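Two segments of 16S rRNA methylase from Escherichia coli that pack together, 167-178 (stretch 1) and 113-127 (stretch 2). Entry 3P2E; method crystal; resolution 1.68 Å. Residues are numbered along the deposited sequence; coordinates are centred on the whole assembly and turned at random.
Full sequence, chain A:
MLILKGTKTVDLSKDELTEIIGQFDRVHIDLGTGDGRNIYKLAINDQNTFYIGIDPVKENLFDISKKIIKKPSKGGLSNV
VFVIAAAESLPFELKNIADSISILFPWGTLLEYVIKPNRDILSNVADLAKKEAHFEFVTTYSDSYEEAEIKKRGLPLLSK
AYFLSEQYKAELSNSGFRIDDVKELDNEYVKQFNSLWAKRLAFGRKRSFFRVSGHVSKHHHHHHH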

# COMPACT_ATOMS: atom_id res chain seq x y z
N GLN A 167 -6.70 -16.88 -16.54
CA GLN A 167 -7.71 -15.83 -16.55
C GLN A 167 -7.32 -14.67 -15.63
O GLN A 167 -7.42 -13.51 -16.02
CB GLN A 167 -9.08 -16.37 -16.12
CG GLN A 167 -9.68 -17.39 -17.07
CD GLN A 167 -11.12 -17.74 -16.71
OE1 GLN A 167 -11.42 -18.13 -15.58
NE2 GLN A 167 -12.02 -17.60 -17.68
N TYR A 168 -6.90 -14.98 -14.41
CA TYR A 168 -6.52 -13.94 -13.47
C TYR A 168 -5.29 -13.19 -13.97
O TYR A 168 -5.23 -11.96 -13.92
CB TYR A 168 -6.22 -14.53 -12.08
CG TYR A 168 -6.02 -13.48 -11.01
CD1 TYR A 168 -7.10 -12.75 -10.50
CD2 TYR A 168 -4.74 -13.18 -10.54
CE1 TYR A 168 -6.90 -11.75 -9.55
CE2 TYR A 168 -4.53 -12.18 -9.59
CZ TYR A 168 -5.62 -11.47 -9.10
OH TYR A 168 -5.40 -10.47 -8.18
N LYS A 169 -4.31 -13.93 -14.48
CA LYS A 169 -3.09 -13.32 -14.98
C LYS A 169 -3.38 -12.37 -16.15
O LYS A 169 -2.80 -11.29 -16.24
CB LYS A 169 -2.10 -14.40 -15.43
CG LYS A 169 -0.70 -13.88 -15.71
CD LYS A 169 0.27 -15.02 -16.01
CE LYS A 169 1.68 -14.50 -16.25
NZ LYS A 169 2.64 -15.61 -16.51
N ALA A 170 -4.28 -12.79 -17.03
CA ALA A 170 -4.64 -11.97 -18.19
C ALA A 170 -5.37 -10.70 -17.77
O ALA A 170 -5.13 -9.63 -18.32
CB ALA A 170 -5.50 -12.77 -19.15
N GLU A 171 -6.27 -10.84 -16.81
CA GLU A 171 -7.04 -9.70 -16.32
C GLU A 171 -6.11 -8.66 -15.69
O GLU A 171 -6.25 -7.46 -15.95
CB GLU A 171 -8.09 -10.17 -15.31
CG GLU A 171 -9.22 -10.94 -15.98
CD GLU A 171 -9.98 -11.85 -15.03
OE1 GLU A 171 -11.03 -12.38 -15.45
OE2 GLU A 171 -9.53 -12.05 -13.89
N LEU A 172 -5.17 -9.12 -14.88
CA LEU A 172 -4.23 -8.18 -14.26
C LEU A 172 -3.36 -7.55 -15.34
O LEU A 172 -3.11 -6.35 -15.32
CB LEU A 172 -3.37 -8.89 -13.21
CG LEU A 172 -3.74 -8.58 -11.76
CD1 LEU A 172 -5.18 -9.00 -11.49
CD2 LEU A 172 -2.78 -9.30 -10.81
N SER A 173 -2.90 -8.37 -16.28
CA SER A 173 -2.06 -7.86 -17.36
C SER A 173 -2.77 -6.74 -18.11
O SER A 173 -2.15 -5.73 -18.48
CB SER A 173 -1.70 -8.98 -18.33
OG SER A 173 -0.90 -8.47 -19.38
N ASN A 174 -4.07 -6.90 -18.32
CA ASN A 174 -4.86 -5.89 -19.02
C ASN A 174 -4.89 -4.57 -18.26
O ASN A 174 -5.07 -3.51 -18.85
CB ASN A 174 -6.29 -6.38 -19.24
CG ASN A 174 -6.37 -7.56 -20.19
OD1 ASN A 174 -5.81 -7.52 -21.29
ND2 ASN A 174 -7.06 -8.61 -19.78
N SER A 175 -4.73 -4.65 -16.94
CA SER A 175 -4.74 -3.46 -16.09
C SER A 175 -3.35 -2.87 -15.90
O SER A 175 -3.19 -1.82 -15.27
CB SER A 175 -5.33 -3.79 -14.72
OG SER A 175 -6.70 -4.16 -14.83
N GLY A 176 -2.34 -3.55 -16.44
CA GLY A 176 -0.97 -3.06 -16.32
C GLY A 176 -0.11 -3.84 -15.35
O GLY A 176 1.07 -3.53 -15.17
N PHE A 177 -0.68 -4.86 -14.71
CA PHE A 177 0.08 -5.66 -13.75
C PHE A 177 0.51 -7.01 -14.31
O PHE A 177 -0.33 -7.85 -14.65
CB PHE A 177 -0.74 -5.86 -12.47
CG PHE A 177 -1.00 -4.58 -11.71
CD1 PHE A 177 0.04 -3.95 -11.04
CD2 PHE A 177 -2.27 -4.01 -11.68
CE1 PHE A 177 -0.18 -2.76 -10.34
CE2 PHE A 177 -2.50 -2.83 -10.99
CZ PHE A 177 -1.46 -2.20 -10.32
N ARG A 178 1.82 -7.22 -14.40
CA ARG A 178 2.39 -8.46 -14.91
C ARG A 178 2.85 -9.34 -13.75
O ARG A 178 3.86 -9.06 -13.11
CB ARG A 178 3.58 -8.14 -15.81
CG ARG A 178 3.25 -7.29 -17.03
CD ARG A 178 2.59 -8.12 -18.11
NE ARG A 178 2.49 -7.38 -19.37
CZ ARG A 178 2.13 -7.92 -20.53
NH1 ARG A 178 1.83 -9.21 -20.59
NH2 ARG A 178 2.08 -7.17 -21.62
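Stretch 2 (113-127) YVIKPNRDILSNVAD

Stretch 2 enters in a helix that begins earlier in the chain, bends through a cis peptide bond before Pro117, and starts a second helix at Arg119. Asn118, with chi1 t, caps that helix: its OD1 accepts from Ile121 N at 3.1 Å. The new helix crosses the helix of stretch 1 at -50°, the two running in broadly the same direction with axes 8.7 Å apart at closest approach.

Contact begins at Tyr168. Its CA-to-CB bond points sideways, but the t rotamer carries the long ring to stretch 2, where Tyr168 OH donates to Val114 O (2.8 Å), and Tyr168 CE1 lies 4.0 Å from Pro117 CD. The phenol suits this buried place, combining an apolar ring with a donor for a backbone carbonyl. One turn on, Glu171 (m, t) extends its carboxylate so that OE2 lies 3.0 Å from Pro117 CD; a water donates to both this OE2 and Lys116 O, bridging the two stretches. Leu172 points away at CB, yet its CD1 reaches Pro117 CG and Leu122 CD1, each at 3.8 Å, with chi1 at -105°, between wells.

The backbones come closest at Ser175, whose CA is 4.4 Å from Ser123 CA. A small side chain fits here: in rotamer m, Ser175 OG donates to Arg119 O (2.9 Å), while CB rests 3.7 Å from Leu122 CB. Ser123, also m, turns its OG back to the same Arg119 O (2.8 Å), so one carbonyl receives both hydroxyls.

Gly176 is the first residue to leave helical phi/psi, in a Schellman motif. Its phi of 106° would jam a CB against the preceding carbonyl, and an ideal CB on Gly176 would also lie 3.1 Å from Ala126 CB. Phe177 (m) then places CZ 4.0 Å from Val125 CG1 and 3.8 Å from Ala126 CB, the small methyl making an off-centre CH-pi contact with the ring.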

# COMPACT_ATOMS: atom_id res chain seq x y z
N TYR A 113 -11.69 -5.45 -5.35
CA TYR A 113 -11.04 -4.91 -6.55
C TYR A 113 -9.81 -5.74 -6.91
O TYR A 113 -9.47 -5.89 -8.09
CB TYR A 113 -10.62 -3.45 -6.36
CG TYR A 113 -11.77 -2.50 -6.13
CD1 TYR A 113 -13.04 -2.76 -6.65
CD2 TYR A 113 -11.59 -1.32 -5.41
CE1 TYR A 113 -14.10 -1.88 -6.46
CE2 TYR A 113 -12.64 -0.43 -5.21
CZ TYR A 113 -13.89 -0.71 -5.74
OH TYR A 113 -14.93 0.16 -5.54
N VAL A 114 -9.14 -6.27 -5.90
CA VAL A 114 -7.94 -7.06 -6.14
C VAL A 114 -8.28 -8.50 -6.54
O VAL A 114 -7.69 -9.04 -7.47
CB VAL A 114 -7.02 -7.10 -4.89
CG1 VAL A 114 -5.85 -8.05 -5.12
CG2 VAL A 114 -6.50 -5.70 -4.59
N ILE A 115 -9.24 -9.10 -5.84
CA ILE A 115 -9.61 -10.50 -6.09
C ILE A 115 -10.49 -10.82 -7.29
O ILE A 115 -10.32 -11.87 -7.92
CB ILE A 115 -10.28 -11.11 -4.83
CG1 ILE A 115 -9.38 -10.91 -3.61
CG2 ILE A 115 -10.53 -12.60 -5.05
CD1 ILE A 115 -7.99 -11.42 -3.78
N LYS A 116 -11.43 -9.94 -7.61
CA LYS A 116 -12.35 -10.20 -8.72
C LYS A 116 -11.66 -10.55 -10.05
O LYS A 116 -11.91 -11.62 -10.61
CB LYS A 116 -13.30 -9.00 -8.92
CG LYS A 116 -14.45 -9.28 -9.87
CD LYS A 116 -15.50 -8.17 -9.82
CE LYS A 116 -14.96 -6.86 -10.38
NZ LYS A 116 -14.70 -6.94 -11.84
N PRO A 117 -10.82 -9.66 -10.58
CA PRO A 117 -10.45 -8.33 -10.08
C PRO A 117 -11.25 -7.27 -10.84
O PRO A 117 -11.92 -7.59 -11.82
CB PRO A 117 -8.97 -8.25 -10.42
CG PRO A 117 -8.96 -8.89 -11.79
CD PRO A 117 -9.87 -10.10 -11.61
N ASN A 118 -11.18 -6.03 -10.38
CA ASN A 118 -11.87 -4.93 -11.04
C ASN A 118 -10.80 -4.31 -11.93
O ASN A 118 -9.90 -3.61 -11.45
CB ASN A 118 -12.34 -3.91 -9.99
CG ASN A 118 -13.21 -2.82 -10.59
OD1 ASN A 118 -12.85 -2.18 -11.57
ND2 ASN A 118 -14.37 -2.60 -9.98
N ARG A 119 -10.88 -4.56 -13.24
CA ARG A 119 -9.88 -4.05 -14.17
C ARG A 119 -9.73 -2.53 -14.21
O ARG A 119 -8.62 -2.02 -14.22
CB ARG A 119 -10.14 -4.58 -15.58
CG ARG A 119 -9.94 -6.09 -15.71
CD ARG A 119 -9.92 -6.52 -17.16
NE ARG A 119 -11.17 -6.21 -17.85
CZ ARG A 119 -12.33 -6.81 -17.60
NH1 ARG A 119 -12.41 -7.76 -16.69
NH2 ARG A 119 -13.42 -6.45 -18.28
N ASP A 120 -10.85 -1.81 -14.24
CA ASP A 120 -10.79 -0.36 -14.29
C ASP A 120 -10.10 0.22 -13.07
O ASP A 120 -9.22 1.08 -13.20
CB ASP A 120 -12.20 0.23 -14.43
CG ASP A 120 -12.20 1.74 -14.53
OD1 ASP A 120 -11.50 2.29 -15.42
OD2 ASP A 120 -12.90 2.39 -13.73
N ILE A 121 -10.47 -0.24 -11.89
CA ILE A 121 -9.86 0.25 -10.66
C ILE A 121 -8.37 -0.10 -10.61
O ILE A 121 -7.54 0.75 -10.27
CB ILE A 121 -10.55 -0.31 -9.40
CG1 ILE A 121 -12.03 0.11 -9.38
CG2 ILE A 121 -9.86 0.22 -8.15
CD1 ILE A 121 -12.24 1.61 -9.31
N LEU A 122 -8.02 -1.34 -10.95
CA LEU A 122 -6.61 -1.72 -10.93
C LEU A 122 -5.83 -0.88 -11.92
O LEU A 122 -4.66 -0.57 -11.70
CB LEU A 122 -6.44 -3.22 -11.23
CG LEU A 122 -6.91 -4.17 -10.13
CD1 LEU A 122 -6.43 -5.58 -10.44
CD2 LEU A 122 -6.37 -3.73 -8.77
N SER A 123 -6.47 -0.50 -13.03
CA SER A 123 -5.82 0.33 -14.03
C SER A 123 -5.46 1.67 -13.40
O SER A 123 -4.38 2.22 -13.67
CB SER A 123 -6.73 0.54 -15.23
OG SER A 123 -6.92 -0.67 -15.94
N ASN A 124 -6.35 2.20 -12.56
CA ASN A 124 -6.10 3.48 -11.89
C ASN A 124 -4.89 3.34 -10.97
O ASN A 124 -4.07 4.24 -10.87
CB ASN A 124 -7.29 3.92 -11.02
CG ASN A 124 -8.57 4.11 -11.79
OD1 ASN A 124 -8.56 4.48 -12.97
ND2 ASN A 124 -9.70 3.87 -11.12
N VAL A 125 -4.80 2.20 -10.28
CA VAL A 125 -3.68 1.98 -9.38
C VAL A 125 -2.38 1.84 -10.16
O VAL A 125 -1.34 2.34 -9.74
CB VAL A 125 -3.89 0.70 -8.52
CG1 VAL A 125 -2.67 0.48 -7.62
CG2 VAL A 125 -5.15 0.84 -7.68
N ALA A 126 -2.44 1.18 -11.31
CA ALA A 126 -1.24 1.02 -12.13
C ALA A 126 -0.75 2.37 -12.63
O ALA A 126 0.45 2.56 -12.82
CB ALA A 126 -1.53 0.09 -13.30
N ASP A 127 -1.67 3.32 -12.83
CA ASP A 127 -1.29 4.65 -13.31
C ASP A 127 -0.42 5.41 -12.31
O ASP A 127 0.18 6.43 -12.66
CB ASP A 127 -2.52 5.49 -13.64
CG ASP A 127 -3.19 5.07 -14.94
OD1 ASP A 127 -2.52 4.42 -15.77
OD2 ASP A 127 -4.37 5.41 -15.13
O HOH W 1 -10.46 -13.93 -12.36
O HOH W 2 -7.88 -2.56 -17.69